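Local coordinates for protein D-alanyl-D-alanine carboxypeptidase (PDB 5TR7) that probably removes the C-terminal D-alanine from peptidoglycan precursors in the Vibrio cholerae cell envelope, as a penicillin-binding serine carboxypeptidase of the peptidase S11 family, at residues A[10-15]-A[19-24]; A[212-217]-A[242-247]. All blocks are in the same frame, centred on the assembly; numbering follows the deposited sequence.

Interaction 1: residues A[10-15]-A[19-24]; sequences GYVLMD and GKVLAE
L13 is bonded to the neighbouring strand through both its backbone N and its backbone O: the N donates to A23 O at 2.9 Å, and the O accepts from L22 N at 2.9 Å. Between L13 and M14 the pairing slips by one residue, so that L13 faces A23 while M14 already faces V21; L22 is the extra residue of this beta bulge. Toward the turn, D15 N reaches K20 O almost in line, with 168° at the hydrogen, the loop closes with a more bent bond from G19 N to D15 O, and D15 OD2 is hydrogen-bonded to S18 OG. G19 has a positive phi (82°), and M14, bent at chi3, brings its CE to 3.5 Å from G19 O.

Both faces are packed under helices. Y11, L13 and A23 are buried on one, beneath L243; Y11 lays a ring face over the backbone of E24, and its chi1 of 63° brings CE1 to 4.2 Å from A23 CB. L13 CG also meets L22 CB, on which F250 packs. On the other face the V12 and V21 side chains cross at about a right angle, with CG2 of V12 3.9 Å from CG1 of V21, under P150, A154 and Y151 of helix 150-163.

The loose side is the outer strand: V21 is partly exposed, the K20 chain leads off into solvent, and exposed E24 turns its OE1 to M27 N. The whole is a bulged antiparallel beta hairpin at the margin of the five-stranded sheet of the penicillin-binding, beta-lactamase-like fold.

Interaction 2: residues A[212-217]-A[242-247]; sequences LVSSAT and KLLSYG
L244 is the residue of helix segment 242-247 that meets strand segment 212-217, and its partners are S214 and A216. At the start of the segment, K242 points elsewhere and pairs with E239 in a salt bridge on the helix's exposed side. L243 follows and is buried, but it turns to V227 of the adjoining strand 221-230 and to Y11 and L13.

Next comes L244, whose side chain sets out toward the strand. With CG beside the backbone N and anti to the carbonyl carbon (chi1 -70°), the branched end reaches across to the sheet. CD1 does the touching: it comes to 3.7 Å from S214 OG and 4.2 Å from A216 CB. These two residues, two apart on the strand, present their side chains to the same helix-facing side. The backbones stay well separated, with the CA atoms of A216 and L244 7.6 Å apart.

Past L244, S245 returns its OG to K241 O within the helix, Y246 packs on P4, and G247 N bonds to L243 O at 3.3 Å. Around the contact, M195 also touches L244, while F248, one turn further on, packs on A216.

This is a helix packed on one face of the antiparallel sheet, as in the beta-lactamase-like penicillin-binding fold. L244 offers the S214 hydroxyl no hydrogen bond, so between these segments the buried contact rests on van der Waals packing and the exclusion of water.

Both contacts belong to the same five-stranded antiparallel sheet, but they hold it in different ways. Interaction 1 joins two neighbouring strands at one margin, mainly by backbone hydrogen bonds, and is only partly buried. Interaction 2 is wholly buried, small and without polar bonds, and packs helix 233-251 on strand 209-218, which lies inside the sheet. Their centres are 10 Å apart and they touch: L13 CD2 packs against the helix at G247 CA, 3.9 Å away, and Y11 CD1 meets L243 CD2. The helix is thus the shared element, packed on the hairpin through residues that include L243 and G247, and on strand 209-218 through L244.

Interaction 1: residues A[10-15]-A[19-24]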
# COMPACT_ATOMS: atom_id res chain seq x y z
N GLY A 10 4.40 -9.82 13.10
CA GLY A 10 3.00 -9.55 13.35
C GLY A 10 2.15 -9.87 12.13
O GLY A 10 2.62 -9.74 11.02
N TYR A 11 0.91 -10.30 12.32
CA TYR A 11 0.04 -10.52 11.18
C TYR A 11 -1.38 -10.47 11.56
O TYR A 11 -1.73 -10.52 12.75
CB TYR A 11 0.33 -11.86 10.50
CG TYR A 11 0.06 -13.10 11.37
CD1 TYR A 11 -1.21 -13.66 11.46
CD2 TYR A 11 1.09 -13.72 12.08
CE1 TYR A 11 -1.44 -14.81 12.21
CE2 TYR A 11 0.87 -14.86 12.83
CZ TYR A 11 -0.40 -15.40 12.88
OH TYR A 11 -0.64 -16.53 13.61
N VAL A 12 -2.20 -10.28 10.53
CA VAL A 12 -3.64 -10.33 10.68
C VAL A 12 -4.25 -10.90 9.44
O VAL A 12 -3.76 -10.66 8.35
CB VAL A 12 -4.28 -9.00 11.10
CG1 VAL A 12 -4.02 -7.93 10.10
CG2 VAL A 12 -5.78 -9.19 11.23
N LEU A 13 -5.30 -11.69 9.60
CA LEU A 13 -6.00 -12.24 8.49
C LEU A 13 -7.41 -11.83 8.72
O LEU A 13 -7.96 -12.10 9.73
CB LEU A 13 -5.88 -13.75 8.48
CG LEU A 13 -6.76 -14.48 7.49
CD1 LEU A 13 -6.61 -13.90 6.12
CD2 LEU A 13 -6.44 -15.95 7.48
N MET A 14 -8.02 -11.18 7.75
CA MET A 14 -9.36 -10.67 7.90
C MET A 14 -10.27 -11.05 6.77
O MET A 14 -9.87 -11.04 5.61
CB MET A 14 -9.27 -9.14 7.97
CG MET A 14 -10.58 -8.39 7.95
SD MET A 14 -10.36 -6.61 7.93
CE MET A 14 -9.97 -6.32 9.65
N ASP A 15 -11.48 -11.42 7.14
CA ASP A 15 -12.53 -11.68 6.15
C ASP A 15 -12.96 -10.29 5.60
O ASP A 15 -13.38 -9.45 6.37
CB ASP A 15 -13.72 -12.39 6.81
CG ASP A 15 -14.99 -12.32 5.98
OD1 ASP A 15 -14.94 -12.39 4.74
OD2 ASP A 15 -16.04 -12.15 6.60
N GLY A 19 -15.37 -8.22 8.00
CA GLY A 19 -14.30 -7.54 8.75
C GLY A 19 -13.81 -8.34 9.94
O GLY A 19 -12.97 -7.88 10.72
N LYS A 20 -14.29 -9.56 10.06
CA LYS A 20 -13.88 -10.44 11.14
C LYS A 20 -12.41 -10.93 11.03
O LYS A 20 -11.99 -11.37 9.99
CB LYS A 20 -14.85 -11.58 11.18
CG LYS A 20 -14.56 -12.65 12.23
CD LYS A 20 -15.78 -13.52 12.53
CE LYS A 20 -15.39 -14.95 12.93
NZ LYS A 20 -14.27 -14.98 13.90
N VAL A 21 -11.68 -10.88 12.15
CA VAL A 21 -10.31 -11.32 12.25
C VAL A 21 -10.32 -12.83 12.44
O VAL A 21 -10.84 -13.30 13.39
CB VAL A 21 -9.60 -10.68 13.44
CG1 VAL A 21 -8.18 -11.24 13.60
CG2 VAL A 21 -9.53 -9.16 13.26
N LEU A 22 -9.73 -13.56 11.52
CA LEU A 22 -9.70 -15.02 11.58
C LEU A 22 -8.47 -15.53 12.30
O LEU A 22 -8.48 -16.61 12.81
CB LEU A 22 -9.76 -15.60 10.16
CG LEU A 22 -10.95 -15.12 9.33
CD1 LEU A 22 -10.92 -15.81 7.98
CD2 LEU A 22 -12.28 -15.43 10.04
N ALA A 23 -7.37 -14.78 12.24
CA ALA A 23 -6.15 -15.13 12.96
C ALA A 23 -5.33 -13.87 13.07
O ALA A 23 -5.46 -12.96 12.24
CB ALA A 23 -5.37 -16.21 12.21
N GLU A 24 -4.44 -13.83 14.04
CA GLU A 24 -3.59 -12.67 14.24
C GLU A 24 -2.49 -12.90 15.23
O GLU A 24 -2.59 -13.78 16.05
CB GLU A 24 -4.45 -11.48 14.75
CG GLU A 24 -5.06 -11.62 16.14
CD GLU A 24 -4.08 -11.35 17.32
OE1 GLU A 24 -3.03 -10.65 17.20
OE2 GLU A 24 -4.42 -11.80 18.42

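Interaction 2: residues A[212-217]-A[242-247]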
# COMPACT_ATOMS: atom_id res chain seq x y z
N LEU A 212 3.97 -7.53 3.65
CA LEU A 212 3.02 -7.60 2.59
C LEU A 212 1.60 -7.45 3.06
O LEU A 212 1.19 -8.09 4.01
CB LEU A 212 3.13 -8.95 1.88
CG LEU A 212 2.15 -9.14 0.71
CD1 LEU A 212 2.24 -8.05 -0.36
CD2 LEU A 212 2.43 -10.49 0.05
N VAL A 213 0.83 -6.62 2.38
CA VAL A 213 -0.62 -6.51 2.59
C VAL A 213 -1.18 -7.18 1.34
O VAL A 213 -0.96 -6.68 0.25
CB VAL A 213 -1.14 -5.10 2.71
CG1 VAL A 213 -2.64 -5.10 2.92
CG2 VAL A 213 -0.55 -4.49 3.91
N SER A 214 -1.88 -8.30 1.48
CA SER A 214 -2.41 -8.98 0.32
C SER A 214 -3.91 -9.16 0.39
O SER A 214 -4.47 -9.02 1.45
CB SER A 214 -1.75 -10.37 0.19
OG SER A 214 -1.95 -11.13 1.39
N SER A 215 -4.56 -9.42 -0.76
CA SER A 215 -5.94 -9.74 -0.81
C SER A 215 -6.11 -10.77 -1.92
O SER A 215 -5.43 -10.69 -2.91
CB SER A 215 -6.85 -8.51 -1.06
OG SER A 215 -8.22 -8.86 -0.97
N ALA A 216 -7.07 -11.67 -1.76
CA ALA A 216 -7.33 -12.70 -2.73
C ALA A 216 -8.74 -13.13 -2.67
O ALA A 216 -9.42 -12.91 -1.66
CB ALA A 216 -6.42 -13.93 -2.44
N THR A 217 -9.18 -13.75 -3.76
CA THR A 217 -10.52 -14.29 -3.84
C THR A 217 -10.47 -15.76 -4.23
O THR A 217 -9.50 -16.24 -4.84
CB THR A 217 -11.41 -13.56 -4.84
OG1 THR A 217 -10.85 -13.65 -6.14
CG2 THR A 217 -11.58 -12.09 -4.49
N LYS A 242 0.23 -19.04 2.97
CA LYS A 242 -0.27 -19.96 4.01
C LYS A 242 -1.42 -19.30 4.73
O LYS A 242 -2.44 -19.90 4.95
CB LYS A 242 0.74 -20.32 5.10
CG LYS A 242 1.85 -21.21 4.70
CD LYS A 242 2.96 -21.25 5.77
CE LYS A 242 4.14 -22.00 5.15
NZ LYS A 242 5.42 -21.72 5.84
N LEU A 243 -1.22 -18.07 5.12
CA LEU A 243 -2.22 -17.35 5.84
C LEU A 243 -3.49 -17.34 5.04
O LEU A 243 -4.52 -17.63 5.55
CB LEU A 243 -1.75 -15.95 6.13
CG LEU A 243 -2.38 -15.23 7.30
CD1 LEU A 243 -2.56 -16.13 8.50
CD2 LEU A 243 -1.56 -14.02 7.65
N LEU A 244 -3.40 -17.01 3.77
CA LEU A 244 -4.59 -16.93 2.91
C LEU A 244 -5.25 -18.30 2.72
O LEU A 244 -6.48 -18.39 2.80
CB LEU A 244 -4.26 -16.30 1.56
CG LEU A 244 -3.95 -14.81 1.55
CD1 LEU A 244 -3.25 -14.41 0.25
CD2 LEU A 244 -5.17 -13.96 1.75
N SER A 245 -4.48 -19.35 2.43
CA SER A 245 -5.07 -20.69 2.24
C SER A 245 -5.82 -21.13 3.47
O SER A 245 -6.88 -21.74 3.36
CB SER A 245 -4.03 -21.76 1.95
OG SER A 245 -3.33 -21.36 0.83
N TYR A 246 -5.26 -20.85 4.64
CA TYR A 246 -5.94 -21.19 5.87
C TYR A 246 -7.31 -20.49 5.92
O TYR A 246 -8.31 -21.07 6.25
CB TYR A 246 -5.08 -20.76 7.07
CG TYR A 246 -5.82 -20.78 8.37
CD1 TYR A 246 -6.07 -22.00 9.05
CD2 TYR A 246 -6.27 -19.62 8.92
CE1 TYR A 246 -6.78 -22.04 10.26
CE2 TYR A 246 -6.95 -19.61 10.16
CZ TYR A 246 -7.23 -20.81 10.80
OH TYR A 246 -7.92 -20.74 11.98
N GLY A 247 -7.37 -19.25 5.53
CA GLY A 247 -8.64 -18.51 5.58
C GLY A 247 -9.67 -19.13 4.64
O GLY A 247 -10.84 -19.20 4.97